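PDB 3LUP: DegV family protein from Streptococcus agalactiae, which binds a long-chain fatty acid, elaidic acid, and may take part in lipid transport or fatty acid metabolism. Local coordinates for residues A[130-134]-A[151-155]; A[85-89]-A[144-148]. One frame throughout, in Å; residues are numbered along the deposited sequence.

How the contacts relate
Of the four segments the chain reaches 85-89 first, an inner strand of the four-stranded parallel sheet, and then 130-134, 144-148 and 151-155. The segments alternate along the sequence, so the contacts cross: contact 2 opens at 85-89, contact 1 opens at 130-134 within that loop, contact 2 closes at 144-148 and contact 1 at 151-155. Contact 1 shuts a short, mostly helical loop of 16 residues, while contact 2 spans 54. Helix 144-155 serves both, packing on the sheet through its first turn and beside helix 124-138 along its length. The contacts meet at Ala-134, whose CB lies 3.8 Å from Leu-88 CD2.

Contact 1: residues A[130-134]-A[151-155]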
ATOM      1  N   LEU A 130      -8.934   1.784   3.121  1.00 30.49           N
ATOM      2  CA  LEU A 130      -9.097   2.964   3.973  1.00 30.54           C
ATOM      3  C   LEU A 130      -9.866   4.075   3.282  1.00 30.47           C
ATOM      4  O   LEU A 130     -10.732   4.706   3.876  1.00 30.32           O
ATOM      5  CB  LEU A 130      -7.751   3.497   4.467  1.00 30.41           C
ATOM      6  CG  LEU A 130      -7.076   2.656   5.554  1.00 30.64           C
ATOM      7  CD1 LEU A 130      -5.671   3.189   5.819  1.00 29.84           C
ATOM      8  CD2 LEU A 130      -7.902   2.587   6.833  1.00 28.26           C
ATOM      9  N   VAL A 131      -9.530   4.311   2.023  1.00 30.73           N
ATOM     10  CA  VAL A 131     -10.215   5.301   1.214  1.00 30.88           C
ATOM     11  C   VAL A 131     -11.697   4.954   1.150  1.00 31.45           C
ATOM     12  O   VAL A 131     -12.544   5.744   1.565  1.00 31.88           O
ATOM     13  CB  VAL A 131      -9.594   5.367  -0.204  1.00 31.14           C
ATOM     14  CG1 VAL A 131     -10.410   6.254  -1.132  1.00 29.80           C
ATOM     15  CG2 VAL A 131      -8.124   5.827  -0.126  1.00 30.52           C
ATOM     16  N   ARG A 132     -11.993   3.756   0.658  1.00 31.82           N
ATOM     17  CA  ARG A 132     -13.342   3.222   0.638  1.00 32.10           C
ATOM     18  C   ARG A 132     -14.063   3.344   1.996  1.00 32.52           C
ATOM     19  O   ARG A 132     -15.210   3.782   2.046  1.00 32.92           O
ATOM     20  CB  ARG A 132     -13.282   1.769   0.177  1.00 31.97           C
ATOM     21  CG  ARG A 132     -14.600   1.143  -0.199  1.00 32.37           C
ATOM     22  CD  ARG A 132     -15.315   0.543   0.995  1.00 33.89           C
ATOM     23  NE  ARG A 132     -14.427  -0.305   1.785  1.00 34.50           N
ATOM     24  CZ  ARG A 132     -14.140  -1.571   1.497  1.00 35.21           C
ATOM     25  NH1 ARG A 132     -13.326  -2.258   2.291  1.00 36.48           N
ATOM     26  NH2 ARG A 132     -14.661  -2.153   0.421  1.00 34.79           N
ATOM     27  N   ASN A 133     -13.404   2.948   3.081  1.00 33.03           N
ATOM     28  CA  ASN A 133     -13.992   3.041   4.422  1.00 33.77           C
ATOM     29  C   ASN A 133     -14.392   4.463   4.774  1.00 34.77           C
ATOM     30  O   ASN A 133     -15.513   4.707   5.230  1.00 34.65           O
ATOM     31  CB  ASN A 133     -13.051   2.480   5.498  1.00 33.09           C
ATOM     32  CG  ASN A 133     -12.887   0.986   5.397  1.00 32.59           C
ATOM     33  OD1 ASN A 133     -13.451   0.357   4.504  1.00 32.78           O
ATOM     34  ND2 ASN A 133     -12.101   0.404   6.295  1.00 30.66           N
ATOM     35  N   ALA A 134     -13.479   5.399   4.542  1.00 36.10           N
ATOM     36  CA  ALA A 134     -13.724   6.791   4.867  1.00 37.88           C
ATOM     37  C   ALA A 134     -14.921   7.301   4.077  1.00 39.30           C
ATOM     38  O   ALA A 134     -15.696   8.117   4.567  1.00 39.36           O
ATOM     39  CB  ALA A 134     -12.497   7.632   4.583  1.00 37.77           C
ATOM     40  N   ILE A 151     -10.636   6.044  11.158  1.00 30.22           N
ATOM     41  CA  ILE A 151      -9.601   5.638  10.238  1.00 30.44           C
ATOM     42  C   ILE A 151      -8.256   5.411  10.939  1.00 31.32           C
ATOM     43  O   ILE A 151      -7.582   4.428  10.651  1.00 32.31           O
ATOM     44  CB  ILE A 151      -9.478   6.598   9.048  1.00 30.28           C
ATOM     45  CG1 ILE A 151     -10.723   6.512   8.149  1.00 29.02           C
ATOM     46  CG2 ILE A 151      -8.219   6.290   8.247  1.00 29.89           C
ATOM     47  CD1 ILE A 151     -10.799   5.272   7.264  1.00 26.80           C
ATOM     48  N   GLN A 152      -7.881   6.283  11.875  1.00 31.95           N
ATOM     49  CA  GLN A 152      -6.651   6.098  12.665  1.00 32.29           C
ATOM     50  C   GLN A 152      -6.605   4.798  13.457  1.00 32.06           C
ATOM     51  O   GLN A 152      -5.572   4.103  13.469  1.00 32.30           O
ATOM     52  CB  GLN A 152      -6.391   7.288  13.585  1.00 32.65           C
ATOM     53  CG  GLN A 152      -5.330   8.234  13.031  1.00 35.74           C
ATOM     54  CD  GLN A 152      -5.514   9.687  13.477  1.00 40.05           C
ATOM     55  OE1 GLN A 152      -6.302   9.988  14.393  1.00 42.22           O
ATOM     56  NE2 GLN A 152      -4.780  10.603  12.822  1.00 40.54           N
ATOM     57  N   SER A 153      -7.717   4.466  14.110  1.00 31.50           N
ATOM     58  CA  SER A 153      -7.833   3.188  14.812  1.00 31.13           C
ATOM     59  C   SER A 153      -7.841   2.005  13.832  1.00 30.64           C
ATOM     60  O   SER A 153      -7.376   0.920  14.172  1.00 30.44           O
ATOM     61  CB  SER A 153      -9.055   3.155  15.745  1.00 31.25           C
ATOM     62  OG  SER A 153     -10.268   3.020  15.027  1.00 31.57           O
ATOM     63  N   GLN A 154      -8.363   2.224  12.624  1.00 30.10           N
ATOM     64  CA  GLN A 154      -8.308   1.213  11.564  1.00 29.53           C
ATOM     65  C   GLN A 154      -6.894   1.030  11.057  1.00 29.23           C
ATOM     66  O   GLN A 154      -6.458  -0.093  10.800  1.00 28.95           O
ATOM     67  CB  GLN A 154      -9.213   1.582  10.394  1.00 29.36           C
ATOM     68  CG  GLN A 154     -10.632   1.095  10.549  1.00 28.51           C
ATOM     69  CD  GLN A 154     -11.454   1.405   9.328  1.00 28.73           C
ATOM     70  OE1 GLN A 154     -10.917   1.712   8.259  1.00 27.57           O
ATOM     71  NE2 GLN A 154     -12.769   1.336   9.475  1.00 29.34           N
ATOM     72  N   ILE A 155      -6.184   2.140  10.910  1.00 28.98           N
ATOM     73  CA  ILE A 155      -4.766   2.103  10.576  1.00 29.23           C
ATOM     74  C   ILE A 155      -3.994   1.234  11.572  1.00 29.84           C
ATOM     75  O   ILE A 155      -3.026   0.613  11.207  1.00 30.46           O
ATOM     76  CB  ILE A 155      -4.187   3.535  10.504  1.00 28.98           C
ATOM     77  CG1 ILE A 155      -4.598   4.178   9.185  1.00 28.05           C
ATOM     78  CG2 ILE A 155      -2.659   3.547  10.695  1.00 28.37           C
ATOM     79  CD1 ILE A 155      -4.768   5.670   9.246  1.00 28.08           C
TER
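Asn-133 and Gln-154 join the two arms of an antiparallel helical hairpin, helices 124-138 and 144-155, which belongs to the α/β half of the DegV fold built on the four-stranded parallel sheet. The short helix segments run at 151° with axes 10.9 Å apart, a gap bridged by Leu-130, Ile-151 and Ile-155.

Ile-151 reaches across to the backbone of the facing helix. Its CG1 stands anti to the carbonyl carbon, beside the backbone N, and the bend at chi2 (-75°) brings CD1 over the neighbouring helix. That methyl lies 3.4 Å from Leu-130 O, a carbonyl already bonded to Ala-134 N in the helix ladder, and 4.0 Å from Ala-134 CB. Alanine suits this place because its single methyl lets the isoleucine come close to the backbone. Leu-130 spreads its fork: CD1 meets Ile-155 CG1 at 3.7 Å, the two side chains crossing at about a right angle, whereas CD2 lies against Ile-151 and flanks the Gln-154 chain from CB to OE1, the chains running in opposite directions.

Beside this apolar layer sits a polar one. The Gln-154 chain is extended beyond CG and carries its amide across to Asn-133, whose own amide plane stands at 87° to it. Buried amides need partners, and these have them: Gln-154 NE2 bonds Asn-285 OD1 at the C terminus, and Arg-132, salt-bridged to Asp-231, helps set the orientation of the asparagine by giving NE to Asn-133 OD1 in the carbonyl plane at 3.0 Å. The bond between the helices is nearly straight at the hydrogen, Asn-133 ND2 donating within its own amide plane to Gln-154 OE1 at 2.6 Å, but it arrives from above the glutamine carbonyl plane.

Contact 2: residues A[85-89]-A[144-148]; sequences THVLG and FDVIV
Phe-144 is the bump that helix 144-155 presses onto strand 86-89, its flat ring slotted between His-86 and the next turn of its own helix. The arrangement is helix-on-sheet packing in an α/β domain: the strand and helix segments run almost parallel, 7° apart, with axes 10.4 Å from each other. His-86 and Leu-88 both direct CB toward the helix, while Val-87 between them faces the other way.

A chi1 of -171° swings the phenyl ring away from its backbone N and toward the strand. His-86 CD2 lies over one face, 3.4 Å from Phe-144 CG, and Val-148 CG2 rests on the opposite face, offset toward the rim. The two aromatic rings meet obliquely, centroids 4.8 Å apart. The far end of the phenyl enters the hollow beside the strand backbone, bringing CZ edge-on to Val-87 O at 3.3 Å. Broad and flat, the ring also touches Leu-6, Thr-114 and Ala-116 on the neighbouring strands.

The two methyls of Leu-88 straddle a pair, CD2 toward Ile-147 CG2 at 4.4 Å and CD1 toward Val-148 CG2 at 4.3 Å.

Partly exposed His-86 suits its place by offering CB and CD2 to the phenyl while ND1 hydrogen-bonds Thr-85 OG1, either possibly the donor. With no hydrogen bond between the segments, shape and dispersion hold the helix here.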
ATOM      1  N   THR A  85     -15.054  21.213   1.570  1.00 30.40           N
ATOM      2  CA  THR A  85     -14.800  21.812   2.891  1.00 30.24           C
ATOM      3  C   THR A  85     -13.739  21.076   3.701  1.00 30.48           C
ATOM      4  O   THR A  85     -13.008  21.696   4.468  1.00 30.86           O
ATOM      5  CB  THR A  85     -16.075  21.885   3.739  1.00 30.15           C
ATOM      6  OG1 THR A  85     -16.525  20.557   4.037  1.00 29.47           O
ATOM      7  CG2 THR A  85     -17.158  22.645   2.998  1.00 29.63           C
ATOM      8  N   HIS A  86     -13.678  19.759   3.546  1.00 30.54           N
ATOM      9  CA  HIS A  86     -12.717  18.948   4.266  1.00 30.52           C
ATOM     10  C   HIS A  86     -11.942  18.080   3.301  1.00 31.23           C
ATOM     11  O   HIS A  86     -12.424  17.757   2.201  1.00 31.16           O
ATOM     12  CB  HIS A  86     -13.410  18.045   5.270  1.00 30.41           C
ATOM     13  CG  HIS A  86     -14.160  18.774   6.344  1.00 30.08           C
ATOM     14  ND1 HIS A  86     -15.371  19.388   6.120  1.00 29.22           N
ATOM     15  CD2 HIS A  86     -13.880  18.962   7.654  1.00 29.32           C
ATOM     16  CE1 HIS A  86     -15.799  19.934   7.245  1.00 29.46           C
ATOM     17  NE2 HIS A  86     -14.911  19.693   8.190  1.00 28.94           N
ATOM     18  N   VAL A  87     -10.741  17.690   3.730  1.00 31.51           N
ATOM     19  CA  VAL A  87      -9.873  16.818   2.946  1.00 31.56           C
ATOM     20  C   VAL A  87      -9.240  15.733   3.828  1.00 31.61           C
ATOM     21  O   VAL A  87      -8.667  16.035   4.886  1.00 31.51           O
ATOM     22  CB  VAL A  87      -8.756  17.637   2.240  1.00 31.77           C
ATOM     23  CG1 VAL A  87      -7.774  16.719   1.514  1.00 30.89           C
ATOM     24  CG2 VAL A  87      -9.352  18.660   1.274  1.00 31.44           C
ATOM     25  N   LEU A  88      -9.343  14.477   3.382  1.00 31.41           N
ATOM     26  CA  LEU A  88      -8.580  13.373   3.988  1.00 31.01           C
ATOM     27  C   LEU A  88      -7.578  12.769   3.001  1.00 31.26           C
ATOM     28  O   LEU A  88      -7.957  12.200   1.969  1.00 31.09           O
ATOM     29  CB  LEU A  88      -9.515  12.299   4.540  1.00 30.66           C
ATOM     30  CG  LEU A  88      -8.910  11.183   5.396  1.00 30.12           C
ATOM     31  CD1 LEU A  88      -8.200  11.722   6.618  1.00 29.04           C
ATOM     32  CD2 LEU A  88     -10.012  10.234   5.814  1.00 29.59           C
ATOM     33  N   GLY A  89      -6.294  12.931   3.314  1.00 31.67           N
ATOM     34  CA  GLY A  89      -5.214  12.422   2.469  1.00 31.76           C
ATOM     35  C   GLY A  89      -4.672  11.138   3.062  1.00 32.23           C
ATOM     36  O   GLY A  89      -4.129  11.141   4.181  1.00 32.02           O
ATOM     37  N   PHE A 144     -16.137  14.896  10.537  1.00 39.67           N
ATOM     38  CA  PHE A 144     -14.768  14.777  10.091  1.00 37.90           C
ATOM     39  C   PHE A 144     -13.840  14.216  11.165  1.00 37.68           C
ATOM     40  O   PHE A 144     -13.105  13.268  10.889  1.00 37.72           O
ATOM     41  CB  PHE A 144     -14.246  16.107   9.565  1.00 37.25           C
ATOM     42  CG  PHE A 144     -12.922  15.994   8.890  1.00 35.38           C
ATOM     43  CD1 PHE A 144     -12.821  15.417   7.626  1.00 34.00           C
ATOM     44  CD2 PHE A 144     -11.771  16.445   9.520  1.00 33.84           C
ATOM     45  CE1 PHE A 144     -11.592  15.291   6.993  1.00 33.22           C
ATOM     46  CE2 PHE A 144     -10.538  16.330   8.900  1.00 34.11           C
ATOM     47  CZ  PHE A 144     -10.449  15.745   7.625  1.00 33.83           C
ATOM     48  N   ASP A 145     -13.883  14.766  12.379  1.00 37.10           N
ATOM     49  CA  ASP A 145     -13.008  14.268  13.463  1.00 37.01           C
ATOM     50  C   ASP A 145     -13.257  12.805  13.815  1.00 36.06           C
ATOM     51  O   ASP A 145     -12.319  12.072  14.125  1.00 35.95           O
ATOM     52  CB  ASP A 145     -13.120  15.118  14.726  1.00 37.46           C
ATOM     53  CG  ASP A 145     -12.494  16.483  14.564  1.00 39.24           C
ATOM     54  OD1 ASP A 145     -12.044  16.812  13.438  1.00 39.95           O
ATOM     55  OD2 ASP A 145     -12.461  17.230  15.570  1.00 41.57           O
ATOM     56  N   VAL A 146     -14.525  12.406  13.757  1.00 34.98           N
ATOM     57  CA  VAL A 146     -14.936  11.037  14.006  1.00 34.23           C
ATOM     58  C   VAL A 146     -14.456  10.096  12.886  1.00 33.82           C
ATOM     59  O   VAL A 146     -13.961   8.997  13.157  1.00 34.22           O
ATOM     60  CB  VAL A 146     -16.473  10.942  14.211  1.00 34.20           C
ATOM     61  CG1 VAL A 146     -16.901   9.524  14.587  1.00 33.83           C
ATOM     62  CG2 VAL A 146     -16.923  11.917  15.289  1.00 34.41           C
ATOM     63  N   ILE A 147     -14.594  10.518  11.634  1.00 32.80           N
ATOM     64  CA  ILE A 147     -14.109   9.715  10.528  1.00 31.84           C
ATOM     65  C   ILE A 147     -12.617   9.507  10.706  1.00 31.62           C
ATOM     66  O   ILE A 147     -12.166   8.369  10.792  1.00 31.88           O
ATOM     67  CB  ILE A 147     -14.444  10.351   9.167  1.00 31.90           C
ATOM     68  CG1 ILE A 147     -15.971  10.379   8.983  1.00 31.69           C
ATOM     69  CG2 ILE A 147     -13.756   9.592   8.035  1.00 31.50           C
ATOM     70  CD1 ILE A 147     -16.460  10.916   7.658  1.00 30.61           C
ATOM     71  N   VAL A 148     -11.873  10.610  10.809  1.00 31.38           N
ATOM     72  CA  VAL A 148     -10.414  10.619  11.056  1.00 31.15           C
ATOM     73  C   VAL A 148     -10.019   9.686  12.203  1.00 31.22           C
ATOM     74  O   VAL A 148      -8.980   8.996  12.178  1.00 30.77           O
ATOM     75  CB  VAL A 148      -9.926  12.049  11.415  1.00 30.99           C
ATOM     76  CG1 VAL A 148      -8.460  12.048  11.812  1.00 31.25           C
ATOM     77  CG2 VAL A 148     -10.139  12.987  10.265  1.00 30.91           C
TER